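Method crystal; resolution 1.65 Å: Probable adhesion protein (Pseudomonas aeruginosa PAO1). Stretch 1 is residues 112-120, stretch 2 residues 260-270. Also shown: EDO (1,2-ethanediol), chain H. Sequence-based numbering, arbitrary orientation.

Stretch 1, residues 112-120: TFLSISASI
Stretch 2, residues 260-270: KYEEEMARNLD

The two stretches, at least 142 residues apart in sequence wherever they touch, meet through a small, buried contact that covers 304 Å² summed over both sides. Residues 260-270 are α-helical throughout (phi/psi near -60/-45), and the helix continues later in the chain, with i to i+4 backbone bonds of 2.9 to 3.3 Å between N and O atoms from Glu-264 N to Lys-260 O through Asp-270 N to Ala-266 O. In the first stretch, Leu-114 (-96/50) and the extended Ser-115 (-151/135) lead into a helix that begins at Ile-116. The two helices run nearly antiparallel, at 162°, but their axes come no closer than 13.0 Å; the contact is shared between the residues leading into the first helix and its first turn. The register is set by CA-CA distances of 7.5 Å for Leu-114 and Met-265 and 9.1 Å for Phe-113 and Tyr-261.

The polar centre of the contact is the hydroxyl of Tyr-261. Its side chain points toward the first stretch with chi1 t and chi2 75°, and OH donates a 2.7 Å hydrogen bond to Phe-113 O, which lies at the ring edge, near its plane. Tyrosine suits this position because its long, rigid ring carries a donor from the helix to a backbone carbonyl while adding apolar surface; it has the largest area covered in the contact, 73 Å². Ser-119 OG also lies 2.7 Å from Tyr-261 OH. Ser-119 points toward the second stretch and adopts chi1 m, which lets its OG donate to Ser-115 O, 2.8 Å away, one turn back.

Local hydrogen bonds accompany the turn into the first helix. Ser-115, chi1 t, caps the helix: its OG accepts from Ala-118 N at 3.0 Å with an N-H...O angle of 171°, satisfying an amide at the helix start. Ser-119 N donates a hydrogen bond to Ser-115 O at 3.0 Å, and a weak bond joins Ser-115 N to Phe-113 O at 3.2 Å. Phe-113, chi1 p and chi2 90°, turns the end of its ring away from the second stretch, and its closest contact there is made by the backbone oxygen.

Apolar packing centres on Met-265, whose m, m, m rotamer folds the flexible side chain into the space between Leu-114 and Ile-116. Met-265 SD lies 4.1 Å from Leu-114 CD2, and Met-265 CE is 4.0 Å from Ile-116 CD1. Leu-114 (m, t) and Ile-116 (m, m) both have sideways CA-to-CB bonds, but their ends approach the second helix. One turn after Met-265, Leu-269 (m, t) places CD1 4.1 Å from Ile-116 CG1.

Charged groups stay outside the contact. Lys-260 NZ forms a 2.7 Å salt bridge to Glu-264 OE2 along the second helix. At the exposed Asp-270, 1,2-ethanediol, probably from the crystallisation liquor, donates from O2 to OD1 at 2.7 Å and from O1 to OD2 at 3.0 Å.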

# COMPACT_ATOMS: atom_id res chain seq x y z
N THR A 112 2.98 2.16 4.10
CA THR A 112 4.41 1.99 3.77
C THR A 112 4.59 1.18 2.48
O THR A 112 5.57 1.40 1.74
CB THR A 112 5.15 1.32 4.93
OG1 THR A 112 4.60 0.01 5.11
CG2 THR A 112 5.08 2.14 6.24
N PHE A 113 3.63 0.26 2.19
CA PHE A 113 3.68 -0.57 0.97
C PHE A 113 3.54 0.26 -0.32
O PHE A 113 3.88 -0.24 -1.39
CB PHE A 113 2.64 -1.71 1.00
CG PHE A 113 1.27 -1.26 1.46
CD1 PHE A 113 0.32 -0.82 0.53
CD2 PHE A 113 0.92 -1.29 2.80
CE1 PHE A 113 -0.96 -0.43 0.95
CE2 PHE A 113 -0.36 -0.88 3.22
CZ PHE A 113 -1.28 -0.43 2.29
N LEU A 114 3.06 1.51 -0.23
CA LEU A 114 2.96 2.34 -1.43
C LEU A 114 4.20 3.24 -1.57
O LEU A 114 4.09 4.45 -1.70
CB LEU A 114 1.63 3.10 -1.52
CG LEU A 114 0.37 2.22 -1.53
CD1 LEU A 114 -0.88 3.04 -1.30
CD2 LEU A 114 0.26 1.39 -2.79
N SER A 115 5.37 2.64 -1.47
CA SER A 115 6.67 3.28 -1.59
C SER A 115 7.60 2.22 -2.12
O SER A 115 7.58 1.09 -1.60
CB SER A 115 7.19 3.74 -0.23
OG SER A 115 8.60 3.94 -0.23
N ILE A 116 8.42 2.56 -3.12
CA ILE A 116 9.37 1.59 -3.67
C ILE A 116 10.45 1.29 -2.62
O ILE A 116 10.76 0.12 -2.38
CB ILE A 116 9.94 2.08 -5.03
CG1 ILE A 116 8.84 2.14 -6.14
CG2 ILE A 116 11.16 1.22 -5.47
CD1 ILE A 116 8.18 0.80 -6.52
N SER A 117 11.05 2.36 -2.02
CA SER A 117 12.11 2.18 -1.02
C SER A 117 11.63 1.41 0.22
O SER A 117 12.31 0.49 0.66
CB SER A 117 12.72 3.52 -0.62
OG SER A 117 11.73 4.38 -0.08
N ALA A 118 10.42 1.74 0.76
CA ALA A 118 9.90 1.02 1.92
C ALA A 118 9.52 -0.45 1.53
O ALA A 118 9.70 -1.34 2.35
CB ALA A 118 8.69 1.74 2.53
N SER A 119 9.02 -0.68 0.30
CA SER A 119 8.69 -2.05 -0.17
C SER A 119 9.97 -2.91 -0.20
O SER A 119 9.94 -4.04 0.26
CB SER A 119 8.08 -2.03 -1.57
OG SER A 119 6.73 -1.59 -1.48
N ILE A 120 11.09 -2.34 -0.69
CA ILE A 120 12.37 -3.06 -0.73
C ILE A 120 12.77 -3.47 0.71
O ILE A 120 13.14 -4.63 0.94
CB ILE A 120 13.44 -2.24 -1.47
CG1 ILE A 120 13.09 -2.14 -3.00
CG2 ILE A 120 14.86 -2.82 -1.24
CD1 ILE A 120 13.85 -1.08 -3.81
N LYS A 260 0.79 -8.32 -9.20
CA LYS A 260 -0.10 -7.18 -8.94
C LYS A 260 0.65 -5.93 -8.46
O LYS A 260 0.42 -4.84 -8.99
CB LYS A 260 -1.18 -7.54 -7.91
CG LYS A 260 -2.27 -6.46 -7.85
CD LYS A 260 -3.28 -6.76 -6.75
CE LYS A 260 -4.42 -5.77 -6.68
NZ LYS A 260 -5.20 -5.73 -7.96
N TYR A 261 1.50 -6.10 -7.43
CA TYR A 261 2.23 -4.96 -6.86
C TYR A 261 3.03 -4.21 -7.91
O TYR A 261 2.86 -2.99 -8.03
CB TYR A 261 3.12 -5.36 -5.67
CG TYR A 261 3.76 -4.15 -5.04
CD1 TYR A 261 3.02 -3.28 -4.25
CD2 TYR A 261 5.07 -3.79 -5.35
CE1 TYR A 261 3.57 -2.12 -3.73
CE2 TYR A 261 5.65 -2.63 -4.83
CZ TYR A 261 4.89 -1.79 -4.01
OH TYR A 261 5.40 -0.59 -3.57
N GLU A 262 3.90 -4.89 -8.66
CA GLU A 262 4.72 -4.18 -9.64
C GLU A 262 3.90 -3.56 -10.80
O GLU A 262 4.19 -2.43 -11.19
CB GLU A 262 5.89 -5.04 -10.13
CG GLU A 262 5.56 -6.24 -10.98
CD GLU A 262 6.77 -7.16 -10.91
OE1 GLU A 262 7.76 -6.95 -11.63
OE2 GLU A 262 6.73 -8.07 -10.05
N GLU A 263 2.85 -4.24 -11.26
CA GLU A 263 1.97 -3.74 -12.33
C GLU A 263 1.28 -2.42 -11.91
O GLU A 263 1.38 -1.42 -12.63
CB GLU A 263 0.91 -4.80 -12.73
CG GLU A 263 1.50 -5.97 -13.50
CD GLU A 263 0.60 -7.19 -13.62
OE1 GLU A 263 -0.63 -7.02 -13.76
OE2 GLU A 263 1.13 -8.33 -13.60
N GLU A 264 0.66 -2.42 -10.73
CA GLU A 264 -0.09 -1.25 -10.23
C GLU A 264 0.83 -0.14 -9.73
O GLU A 264 0.47 1.04 -9.90
CB GLU A 264 -1.12 -1.67 -9.20
CG GLU A 264 -2.05 -2.70 -9.83
CD GLU A 264 -3.35 -3.02 -9.14
OE1 GLU A 264 -3.62 -2.42 -8.07
OE2 GLU A 264 -4.09 -3.89 -9.66
N MET A 265 2.02 -0.47 -9.17
CA MET A 265 2.95 0.59 -8.77
C MET A 265 3.50 1.31 -10.01
O MET A 265 3.66 2.52 -9.97
CB MET A 265 4.11 0.09 -7.92
CG MET A 265 3.76 -0.02 -6.48
SD MET A 265 3.19 1.51 -5.61
CE MET A 265 4.68 2.46 -5.56
N ALA A 266 3.77 0.55 -11.10
CA ALA A 266 4.26 1.17 -12.35
C ALA A 266 3.20 2.19 -12.84
O ALA A 266 3.54 3.34 -13.12
CB ALA A 266 4.52 0.10 -13.41
N ARG A 267 1.90 1.79 -12.82
CA ARG A 267 0.81 2.68 -13.22
C ARG A 267 0.67 3.89 -12.28
O ARG A 267 0.45 5.00 -12.76
CB ARG A 267 -0.50 1.91 -13.40
CG ARG A 267 -0.42 1.00 -14.64
CD ARG A 267 -1.78 0.75 -15.26
NE ARG A 267 -2.58 -0.17 -14.45
CZ ARG A 267 -2.59 -1.49 -14.61
NH1 ARG A 267 -1.82 -2.06 -15.53
NH2 ARG A 267 -3.36 -2.25 -13.85
N ASN A 268 0.88 3.68 -10.96
CA ASN A 268 0.83 4.75 -9.95
C ASN A 268 1.92 5.79 -10.25
O ASN A 268 1.63 6.98 -10.38
CB ASN A 268 1.02 4.18 -8.55
CG ASN A 268 -0.28 3.67 -7.97
OD1 ASN A 268 -1.36 3.89 -8.53
ND2 ASN A 268 -0.20 3.01 -6.82
N LEU A 269 3.17 5.33 -10.39
CA LEU A 269 4.28 6.23 -10.72
C LEU A 269 4.09 6.97 -12.05
O LEU A 269 4.42 8.15 -12.14
CB LEU A 269 5.61 5.46 -10.67
CG LEU A 269 6.06 4.97 -9.26
CD1 LEU A 269 7.36 4.18 -9.35
CD2 LEU A 269 6.26 6.12 -8.29
N ASP A 270 3.54 6.29 -13.07
CA ASP A 270 3.29 6.90 -14.39
C ASP A 270 2.26 8.02 -14.27
O ASP A 270 2.41 9.05 -14.91
CB ASP A 270 2.82 5.87 -15.41
CG ASP A 270 3.89 4.91 -15.88
OD1 ASP A 270 5.10 5.24 -15.72
OD2 ASP A 270 3.53 3.83 -16.41
C1 EDO H . 6.46 2.77 -18.64
O1 EDO H . 5.51 3.83 -18.69
C2 EDO H . 7.60 3.19 -17.70
O2 EDO H . 7.07 3.56 -16.44